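Local coordinates for protein aminopeptidase N (Francisella tularensis subsp. tularensis, PDB 5DLL) that removes N-terminal amino acids from peptides as a zinc-dependent M1-family aminopeptidase, and probably helps degrade the intracellular peptides left by protein breakdown, at residues A[213-226]-A[250-264]. Numbering follows the deposited sequence.
Sequences YITKSQRKVSLEIY and EDRFGLEYDLDTFMI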
ATOM      1  N   TYR A 213      17.278 -13.072  17.123  1.00 47.25           N
ATOM      2  CA  TYR A 213      16.848 -13.986  16.073  1.00 45.34           C
ATOM      3  C   TYR A 213      18.061 -14.736  15.520  1.00 44.92           C
ATOM      4  O   TYR A 213      19.036 -14.115  15.103  1.00 45.86           O
ATOM      5  CB  TYR A 213      16.150 -13.222  14.940  1.00 44.39           C
ATOM      6  CG  TYR A 213      15.725 -14.121  13.803  1.00 42.35           C
ATOM      7  CD1 TYR A 213      14.509 -14.792  13.843  1.00 39.38           C
ATOM      8  CD2 TYR A 213      16.554 -14.326  12.704  1.00 41.09           C
ATOM      9  CE1 TYR A 213      14.123 -15.632  12.815  1.00 41.90           C
ATOM     10  CE2 TYR A 213      16.180 -15.172  11.672  1.00 43.41           C
ATOM     11  CZ  TYR A 213      14.964 -15.820  11.734  1.00 42.95           C
ATOM     12  OH  TYR A 213      14.583 -16.657  10.714  1.00 49.06           O
ATOM     13  N   ILE A 214      17.997 -16.066  15.515  1.00 49.41           N
ATOM     14  CA  ILE A 214      19.082 -16.887  14.978  1.00 51.66           C
ATOM     15  C   ILE A 214      18.846 -17.128  13.495  1.00 51.61           C
ATOM     16  O   ILE A 214      17.787 -17.616  13.095  1.00 61.14           O
ATOM     17  CB  ILE A 214      19.192 -18.251  15.691  1.00 51.84           C
ATOM     18  CG1 ILE A 214      19.418 -18.067  17.200  1.00 51.98           C
ATOM     19  CG2 ILE A 214      20.304 -19.091  15.067  1.00 50.82           C
ATOM     20  CD1 ILE A 214      20.819 -17.634  17.579  1.00 56.85           C
ATOM     21  N   THR A 215      19.844 -16.801  12.684  1.00 48.62           N
ATOM     22  CA  THR A 215      19.732 -16.941  11.241  1.00 46.89           C
ATOM     23  C   THR A 215      19.944 -18.387  10.788  1.00 49.25           C
ATOM     24  O   THR A 215      20.329 -19.257  11.571  1.00 48.26           O
ATOM     25  CB  THR A 215      20.730 -16.018  10.509  1.00 46.45           C
ATOM     26  OG1 THR A 215      22.080 -16.374  10.843  1.00 51.78           O
ATOM     27  CG2 THR A 215      20.488 -14.573  10.884  1.00 47.89           C
ATOM     28  N   LYS A 216      19.684 -18.607   9.505  1.00 56.30           N
ATOM     29  CA  LYS A 216      19.845 -19.893   8.825  1.00 61.27           C
ATOM     30  C   LYS A 216      21.290 -20.411   8.871  1.00 69.33           C
ATOM     31  O   LYS A 216      21.517 -21.621   8.916  1.00 80.22           O
ATOM     32  CB  LYS A 216      19.398 -19.700   7.374  1.00 69.05           C
ATOM     33  CG  LYS A 216      19.405 -20.910   6.450  1.00 68.18           C
ATOM     34  CD  LYS A 216      18.727 -20.561   5.118  1.00 72.02           C
ATOM     35  CE  LYS A 216      19.257 -19.262   4.494  1.00 55.69           C
ATOM     36  NZ  LYS A 216      18.571 -18.886   3.233  1.00 43.97           N
ATOM     37  N   SER A 217      22.258 -19.492   8.862  1.00 58.73           N
ATOM     38  CA  SER A 217      23.673 -19.843   9.017  1.00 58.40           C
ATOM     39  C   SER A 217      24.132 -19.700  10.475  1.00 60.11           C
ATOM     40  O   SER A 217      25.332 -19.638  10.753  1.00 58.56           O
ATOM     41  CB  SER A 217      24.540 -18.975   8.109  1.00 55.93           C
ATOM     42  OG  SER A 217      24.623 -17.655   8.613  1.00 61.06           O
ATOM     43  N   GLN A 218      23.165 -19.632  11.391  1.00 62.54           N
ATOM     44  CA  GLN A 218      23.392 -19.741  12.836  1.00 61.87           C
ATOM     45  C   GLN A 218      23.953 -18.482  13.502  1.00 60.73           C
ATOM     46  O   GLN A 218      24.409 -18.545  14.645  1.00 63.79           O
ATOM     47  CB  GLN A 218      24.288 -20.955  13.149  1.00 69.42           C
ATOM     48  CG  GLN A 218      23.819 -21.778  14.336  1.00 73.49           C
ATOM     49  CD  GLN A 218      22.445 -22.381  14.109  1.00 77.08           C
ATOM     50  OE1 GLN A 218      22.004 -22.541  12.969  1.00 74.69           O
ATOM     51  NE2 GLN A 218      21.756 -22.711  15.197  1.00 76.93           N
ATOM     52  N   ARG A 219      23.897 -17.340  12.815  1.00 55.48           N
ATOM     53  CA  ARG A 219      24.421 -16.096  13.376  1.00 58.29           C
ATOM     54  C   ARG A 219      23.376 -15.424  14.257  1.00 55.58           C
ATOM     55  O   ARG A 219      22.184 -15.466  13.959  1.00 50.26           O
ATOM     56  CB  ARG A 219      24.863 -15.128  12.278  1.00 62.09           C
ATOM     57  CG  ARG A 219      26.037 -14.252  12.695  1.00 70.41           C
ATOM     58  CD  ARG A 219      26.135 -12.962  11.894  1.00 77.57           C
ATOM     59  NE  ARG A 219      25.630 -13.110  10.528  1.00 76.21           N
ATOM     60  CZ  ARG A 219      24.537 -12.523  10.037  1.00 74.26           C
ATOM     61  NH1 ARG A 219      23.795 -11.705  10.779  1.00 79.45           N
ATOM     62  NH2 ARG A 219      24.186 -12.750   8.778  1.00 79.10           N
ATOM     63  N   LYS A 220      23.842 -14.795  15.333  1.00 61.08           N
ATOM     64  CA  LYS A 220      22.976 -14.129  16.301  1.00 59.49           C
ATOM     65  C   LYS A 220      22.772 -12.659  15.929  1.00 55.34           C
ATOM     66  O   LYS A 220      23.721 -11.872  15.918  1.00 45.61           O
ATOM     67  CB  LYS A 220      23.595 -14.234  17.691  1.00 70.97           C
ATOM     68  CG  LYS A 220      22.689 -13.784  18.824  1.00 80.29           C
ATOM     69  CD  LYS A 220      23.411 -13.820  20.164  1.00 92.18           C
ATOM     70  CE  LYS A 220      24.583 -12.849  20.200  1.00 89.40           C
ATOM     71  NZ  LYS A 220      25.082 -12.616  21.579  1.00 89.84           N
ATOM     72  N   VAL A 221      21.523 -12.303  15.628  1.00 57.75           N
ATOM     73  CA  VAL A 221      21.160 -10.953  15.199  1.00 47.91           C
ATOM     74  C   VAL A 221      20.401 -10.233  16.314  1.00 47.21           C
ATOM     75  O   VAL A 221      19.343 -10.688  16.744  1.00 45.60           O
ATOM     76  CB  VAL A 221      20.280 -10.993  13.928  1.00 45.19           C
ATOM     77  CG1 VAL A 221      19.797  -9.598  13.555  1.00 47.24           C
ATOM     78  CG2 VAL A 221      21.046 -11.614  12.765  1.00 44.02           C
ATOM     79  N   SER A 222      20.935  -9.105  16.774  1.00 50.70           N
ATOM     80  CA  SER A 222      20.261  -8.308  17.795  1.00 53.44           C
ATOM     81  C   SER A 222      19.115  -7.507  17.167  1.00 49.10           C
ATOM     82  O   SER A 222      19.314  -6.776  16.195  1.00 43.48           O
ATOM     83  CB  SER A 222      21.252  -7.375  18.494  1.00 56.22           C
ATOM     84  OG  SER A 222      20.659  -6.772  19.631  1.00 65.95           O
ATOM     85  N   LEU A 223      17.913  -7.679  17.713  1.00 49.63           N
ATOM     86  CA  LEU A 223      16.736  -6.925  17.281  1.00 50.32           C
ATOM     87  C   LEU A 223      16.434  -5.855  18.329  1.00 53.21           C
ATOM     88  O   LEU A 223      16.503  -6.124  19.532  1.00 46.62           O
ATOM     89  CB  LEU A 223      15.533  -7.856  17.095  1.00 43.65           C
ATOM     90  CG  LEU A 223      15.737  -9.082  16.195  1.00 44.52           C
ATOM     91  CD1 LEU A 223      14.421  -9.824  16.002  1.00 43.20           C
ATOM     92  CD2 LEU A 223      16.324  -8.706  14.843  1.00 44.42           C
ATOM     93  N   GLU A 224      16.120  -4.641  17.873  1.00 47.03           N
ATOM     94  CA  GLU A 224      15.966  -3.504  18.775  1.00 47.37           C
ATOM     95  C   GLU A 224      14.903  -2.528  18.282  1.00 48.56           C
ATOM     96  O   GLU A 224      15.136  -1.773  17.343  1.00 56.91           O
ATOM     97  CB  GLU A 224      17.303  -2.773  18.935  1.00 51.34           C
ATOM     98  CG  GLU A 224      18.475  -3.666  19.327  1.00 55.94           C
ATOM     99  CD  GLU A 224      19.750  -2.897  19.621  1.00 58.83           C
ATOM    100  OE1 GLU A 224      19.882  -1.736  19.167  1.00 61.85           O
ATOM    101  OE2 GLU A 224      20.627  -3.465  20.307  1.00 60.34           O
ATOM    102  N   ILE A 225      13.735  -2.550  18.918  1.00 48.58           N
ATOM    103  CA  ILE A 225      12.708  -1.539  18.674  1.00 47.93           C
ATOM    104  C   ILE A 225      12.867  -0.423  19.705  1.00 48.41           C
ATOM    105  O   ILE A 225      12.936  -0.693  20.904  1.00 49.12           O
ATOM    106  CB  ILE A 225      11.284  -2.130  18.751  1.00 46.74           C
ATOM    107  CG1 ILE A 225      11.075  -3.143  17.621  1.00 46.61           C
ATOM    108  CG2 ILE A 225      10.237  -1.025  18.663  1.00 50.08           C
ATOM    109  CD1 ILE A 225       9.733  -3.844  17.652  1.00 47.84           C
ATOM    110  N   TYR A 226      12.931   0.819  19.223  1.00 44.27           N
ATOM    111  CA  TYR A 226      13.085   1.999  20.070  1.00 46.17           C
ATOM    112  C   TYR A 226      11.873   2.920  19.945  1.00 51.57           C
ATOM    113  O   TYR A 226      11.425   3.230  18.838  1.00 44.35           O
ATOM    114  CB  TYR A 226      14.338   2.779  19.673  1.00 47.74           C
ATOM    115  CG  TYR A 226      15.639   2.112  20.055  1.00 49.53           C
ATOM    116  CD1 TYR A 226      16.184   2.284  21.324  1.00 50.70           C
ATOM    117  CD2 TYR A 226      16.334   1.322  19.144  1.00 49.57           C
ATOM    118  CE1 TYR A 226      17.379   1.681  21.681  1.00 54.51           C
ATOM    119  CE2 TYR A 226      17.531   0.712  19.491  1.00 53.33           C
ATOM    120  CZ  TYR A 226      18.050   0.893  20.761  1.00 56.09           C
ATOM    121  OH  TYR A 226      19.239   0.290  21.113  1.00 55.52           O
ATOM    122  N   GLU A 250      13.993 -16.101   4.657  1.00 35.18           N
ATOM    123  CA  GLU A 250      14.884 -17.269   4.636  1.00 36.53           C
ATOM    124  C   GLU A 250      14.201 -18.473   3.995  1.00 37.54           C
ATOM    125  O   GLU A 250      14.722 -19.059   3.045  1.00 37.73           O
ATOM    126  CB  GLU A 250      15.344 -17.644   6.047  1.00 35.99           C
ATOM    127  CG  GLU A 250      16.377 -16.703   6.638  1.00 37.56           C
ATOM    128  CD  GLU A 250      16.808 -17.093   8.041  1.00 36.48           C
ATOM    129  OE1 GLU A 250      16.054 -17.799   8.735  1.00 46.82           O
ATOM    130  OE2 GLU A 250      17.908 -16.688   8.460  1.00 36.85           O
ATOM    131  N   ASP A 251      13.027 -18.830   4.510  1.00 39.10           N
ATOM    132  CA  ASP A 251      12.321 -20.025   4.050  1.00 40.55           C
ATOM    133  C   ASP A 251      11.975 -19.951   2.563  1.00 41.03           C
ATOM    134  O   ASP A 251      12.361 -20.822   1.798  1.00 47.11           O
ATOM    135  CB  ASP A 251      11.047 -20.267   4.876  1.00 42.07           C
ATOM    136  CG  ASP A 251      11.340 -20.784   6.292  1.00 45.85           C
ATOM    137  OD1 ASP A 251      12.483 -21.208   6.578  1.00 44.68           O
ATOM    138  OD2 ASP A 251      10.407 -20.772   7.125  1.00 46.85           O
ATOM    139  N   ARG A 252      11.271 -18.904   2.151  1.00 41.73           N
ATOM    140  CA  ARG A 252      10.775 -18.834   0.780  1.00 42.05           C
ATOM    141  C   ARG A 252      11.771 -18.272  -0.240  1.00 44.14           C
ATOM    142  O   ARG A 252      11.827 -18.751  -1.374  1.00 52.99           O
ATOM    143  CB  ARG A 252       9.476 -18.034   0.716  1.00 40.70           C
ATOM    144  CG  ARG A 252       8.912 -17.994  -0.688  1.00 42.88           C
ATOM    145  CD  ARG A 252       7.415 -17.770  -0.741  1.00 43.76           C
ATOM    146  NE  ARG A 252       7.014 -17.574  -2.132  1.00 45.41           N
ATOM    147  CZ  ARG A 252       5.844 -17.091  -2.534  1.00 43.78           C
ATOM    148  NH1 ARG A 252       4.909 -16.747  -1.652  1.00 43.47           N
ATOM    149  NH2 ARG A 252       5.610 -16.954  -3.836  1.00 44.47           N
ATOM    150  N   PHE A 253      12.540 -17.256   0.143  1.00 43.55           N
ATOM    151  CA  PHE A 253      13.416 -16.560  -0.811  1.00 40.87           C
ATOM    152  C   PHE A 253      14.905 -16.909  -0.701  1.00 39.07           C
ATOM    153  O   PHE A 253      15.680 -16.607  -1.611  1.00 36.91           O
ATOM    154  CB  PHE A 253      13.206 -15.043  -0.709  1.00 37.87           C
ATOM    155  CG  PHE A 253      12.099 -14.529  -1.588  1.00 38.90           C
ATOM    156  CD1 PHE A 253      10.780 -14.538  -1.151  1.00 39.35           C
ATOM    157  CD2 PHE A 253      12.373 -14.051  -2.863  1.00 41.68           C
ATOM    158  CE1 PHE A 253       9.758 -14.075  -1.967  1.00 41.53           C
ATOM    159  CE2 PHE A 253      11.356 -13.585  -3.683  1.00 43.37           C
ATOM    160  CZ  PHE A 253      10.046 -13.599  -3.236  1.00 42.61           C
ATOM    161  N   GLY A 254      15.298 -17.552   0.394  1.00 38.32           N
ATOM    162  CA  GLY A 254      16.699 -17.877   0.629  1.00 38.57           C
ATOM    163  C   GLY A 254      17.518 -16.639   0.954  1.00 42.14           C
ATOM    164  O   GLY A 254      18.710 -16.576   0.643  1.00 48.54           O
ATOM    165  N   LEU A 255      16.876 -15.657   1.586  1.00 39.56           N
ATOM    166  CA  LEU A 255      17.513 -14.383   1.907  1.00 37.00           C
ATOM    167  C   LEU A 255      17.711 -14.233   3.409  1.00 39.83           C
ATOM    168  O   LEU A 255      16.749 -14.089   4.175  1.00 42.03           O
ATOM    169  CB  LEU A 255      16.687 -13.215   1.361  1.00 33.36           C
ATOM    170  CG  LEU A 255      16.567 -13.205  -0.167  1.00 33.93           C
ATOM    171  CD1 LEU A 255      15.578 -12.146  -0.632  1.00 34.16           C
ATOM    172  CD2 LEU A 255      17.927 -13.014  -0.825  1.00 33.10           C
ATOM    173  N   GLU A 256      18.980 -14.272   3.805  1.00 43.15           N
ATOM    174  CA  GLU A 256      19.398 -14.109   5.186  1.00 44.39           C
ATOM    175  C   GLU A 256      19.789 -12.646   5.456  1.00 42.49           C
ATOM    176  O   GLU A 256      20.400 -11.983   4.606  1.00 34.54           O
ATOM    177  CB  GLU A 256      20.589 -15.037   5.445  1.00 48.14           C
ATOM    178  CG  GLU A 256      20.871 -15.332   6.908  1.00 53.35           C
ATOM    179  CD  GLU A 256      22.083 -16.226   7.097  1.00 60.93           C
ATOM    180  OE1 GLU A 256      22.367 -17.057   6.205  1.00 64.76           O
ATOM    181  OE2 GLU A 256      22.752 -16.099   8.146  1.00 57.79           O
ATOM    182  N   TYR A 257      19.445 -12.149   6.643  1.00 42.64           N
ATOM    183  CA  TYR A 257      19.863 -10.812   7.063  1.00 36.95           C
ATOM    184  C   TYR A 257      21.388 -10.722   7.042  1.00 37.69           C
ATOM    185  O   TYR A 257      22.076 -11.713   7.277  1.00 36.04           O
ATOM    186  CB  TYR A 257      19.323 -10.488   8.459  1.00 36.75           C
ATOM    187  CG  TYR A 257      19.532  -9.045   8.896  1.00 35.92           C
ATOM    188  CD1 TYR A 257      18.992  -7.984   8.167  1.00 34.46           C
ATOM    189  CD2 TYR A 257      20.251  -8.743  10.050  1.00 37.04           C
ATOM    190  CE1 TYR A 257      19.178  -6.667   8.566  1.00 34.10           C
ATOM    191  CE2 TYR A 257      20.440  -7.430  10.461  1.00 38.30           C
ATOM    192  CZ  TYR A 257      19.902  -6.398   9.715  1.00 34.77           C
ATOM    193  OH  TYR A 257      20.083  -5.101  10.124  1.00 33.79           O
ATOM    194  N   ASP A 258      21.905  -9.528   6.773  1.00 37.60           N
ATOM    195  CA  ASP A 258      23.329  -9.346   6.466  1.00 38.52           C
ATOM    196  C   ASP A 258      24.170  -8.635   7.552  1.00 40.01           C
ATOM    197  O   ASP A 258      25.397  -8.565   7.431  1.00 36.83           O
ATOM    198  CB  ASP A 258      23.478  -8.642   5.102  1.00 37.72           C
ATOM    199  CG  ASP A 258      22.562  -7.424   4.945  1.00 36.67           C
ATOM    200  OD1 ASP A 258      21.627  -7.242   5.758  1.00 31.80           O
ATOM    201  OD2 ASP A 258      22.780  -6.649   3.989  1.00 38.26           O
ATOM    202  N   LEU A 259      23.522  -8.136   8.606  1.00 38.19           N
ATOM    203  CA  LEU A 259      24.210  -7.445   9.703  1.00 39.76           C
ATOM    204  C   LEU A 259      23.979  -8.145  11.034  1.00 39.48           C
ATOM    205  O   LEU A 259      23.116  -9.009  11.143  1.00 44.66           O
ATOM    206  CB  LEU A 259      23.716  -6.003   9.814  1.00 41.20           C
ATOM    207  CG  LEU A 259      23.778  -5.145   8.548  1.00 40.61           C
ATOM    208  CD1 LEU A 259      22.904  -3.908   8.708  1.00 38.69           C
ATOM    209  CD2 LEU A 259      25.213  -4.759   8.217  1.00 41.82           C
ATOM    210  N   ASP A 260      24.749  -7.757  12.048  1.00 40.71           N
ATOM    211  CA  ASP A 260      24.636  -8.351  13.387  1.00 42.36           C
ATOM    212  C   ASP A 260      23.567  -7.690  14.241  1.00 38.01           C
ATOM    213  O   ASP A 260      23.271  -8.177  15.331  1.00 35.00           O
ATOM    214  CB  ASP A 260      25.968  -8.266  14.139  1.00 46.77           C
ATOM    215  CG  ASP A 260      27.111  -8.894  13.379  1.00 55.58           C
ATOM    216  OD1 ASP A 260      26.849  -9.756  12.510  1.00 58.86           O
ATOM    217  OD2 ASP A 260      28.273  -8.518  13.652  1.00 64.48           O
ATOM    218  N   THR A 261      23.020  -6.567  13.773  1.00 38.59           N
ATOM    219  CA  THR A 261      21.944  -5.876  14.491  1.00 36.76           C
ATOM    220  C   THR A 261      20.930  -5.256  13.527  1.00 31.47           C
ATOM    221  O   THR A 261      21.269  -4.884  12.413  1.00 30.30           O
ATOM    222  CB  THR A 261      22.491  -4.820  15.491  1.00 36.44           C
ATOM    223  OG1 THR A 261      21.430  -3.960  15.928  1.00 37.52           O
ATOM    224  CG2 THR A 261      23.583  -3.984  14.876  1.00 37.46           C
ATOM    225  N   PHE A 262      19.683  -5.174  13.973  1.00 30.50           N
ATOM    226  CA  PHE A 262      18.588  -4.642  13.171  1.00 31.84           C
ATOM    227  C   PHE A 262      17.702  -3.822  14.087  1.00 35.09           C
ATOM    228  O   PHE A 262      17.190  -4.336  15.084  1.00 39.31           O
ATOM    229  CB  PHE A 262      17.782  -5.781  12.549  1.00 35.54           C
ATOM    230  CG  PHE A 262      16.553  -5.330  11.811  1.00 32.17           C
ATOM    231  CD1 PHE A 262      16.630  -4.927  10.486  1.00 31.73           C
ATOM    232  CD2 PHE A 262      15.313  -5.321  12.441  1.00 32.54           C
ATOM    233  CE1 PHE A 262      15.495  -4.509   9.803  1.00 31.45           C
ATOM    234  CE2 PHE A 262      14.177  -4.907  11.764  1.00 33.15           C
ATOM    235  CZ  PHE A 262      14.267  -4.500  10.441  1.00 31.24           C
ATOM    236  N   MET A 263      17.520  -2.551  13.745  1.00 35.38           N
ATOM    237  CA  MET A 263      16.855  -1.602  14.623  1.00 34.79           C
ATOM    238  C   MET A 263      15.594  -1.052  13.984  1.00 35.41           C
ATOM    239  O   MET A 263      15.505  -0.933  12.762  1.00 36.49           O
ATOM    240  CB  MET A 263      17.803  -0.452  14.957  1.00 35.30           C
ATOM    241  CG  MET A 263      18.988  -0.859  15.817  1.00 34.75           C
ATOM    242  SD  MET A 263      20.274   0.402  15.852  1.00 36.13           S
ATOM    243  CE  MET A 263      21.046   0.163  14.252  1.00 35.08           C
ATOM    244  N   ILE A 264      14.616  -0.741  14.826  1.00 39.60           N
ATOM    245  CA  ILE A 264      13.424  -0.004  14.421  1.00 45.74           C
ATOM    246  C   ILE A 264      13.262   1.163  15.382  1.00 44.86           C
ATOM    247  O   ILE A 264      13.538   1.029  16.574  1.00 53.23           O
ATOM    248  CB  ILE A 264      12.152  -0.876  14.458  1.00 48.21           C
ATOM    249  CG1 ILE A 264      12.197  -1.931  13.350  1.00 48.06           C
ATOM    250  CG2 ILE A 264      10.896  -0.016  14.319  1.00 48.40           C
ATOM    251  CD1 ILE A 264      11.041  -2.909  13.380  1.00 41.31           C
TER
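V221 lays its CG1 methyl against the ring of Y257, 3.6 Å from ring atom CD2, where the loop after helix 236-253 runs into strand 261-267. At the far end of the ring, Y257 OH bonds to T261 O, in the ring plane, which anchors the ring to the start of the strand.

Beyond this point the example becomes a textbook parallel pairing. S222 bonds through N to D260 O, in the last loop residue, and through O to F262 N; E224 bonds likewise to F262 O and I264 N, each pair of partners flanking the bridged residue, T261 or M263. Y226 N then bonds to I264 O. L223 CD2 rests 4.0 Å from F262 CB, and I225 CG1 packs on I264 CB on the same face. On the other face E224 OE1 accepts a bond from Y226 OH and lies 3.6 Å from M263 CG.

At the opposite end, two glutamates hold the β-turn T215-Q218. E250 divides its carboxylate: OE1 takes the hydroxyl of Y213 (OH to OE1 2.7 Å) at the edge of that ring, OE2 the backbone N of K216. E256 gathers two hydroxyls on OE2, T215 OG1 at 2.8 Å and S217 OG. T215 turns OG1 between its backbone N and carbonyl carbon (chi1 62°), where it also receives R219 N. R219 bends at chi3 and sends NH2 to Y257 O in the guanidinium plane, nearly straight at 164°; its link to E256 OE2 is long and purely electrostatic.

In the M1 peptidase domain, F262 lies about 9 Å from zinc ligand H313 (side chain to side chain). The strand pairing closes a β-α-β unit through helix 236-253, which packs on L223 and I264; the glutamates tie the hairpin turn between strands 207-214 and 220-227 to the helix end and following loop.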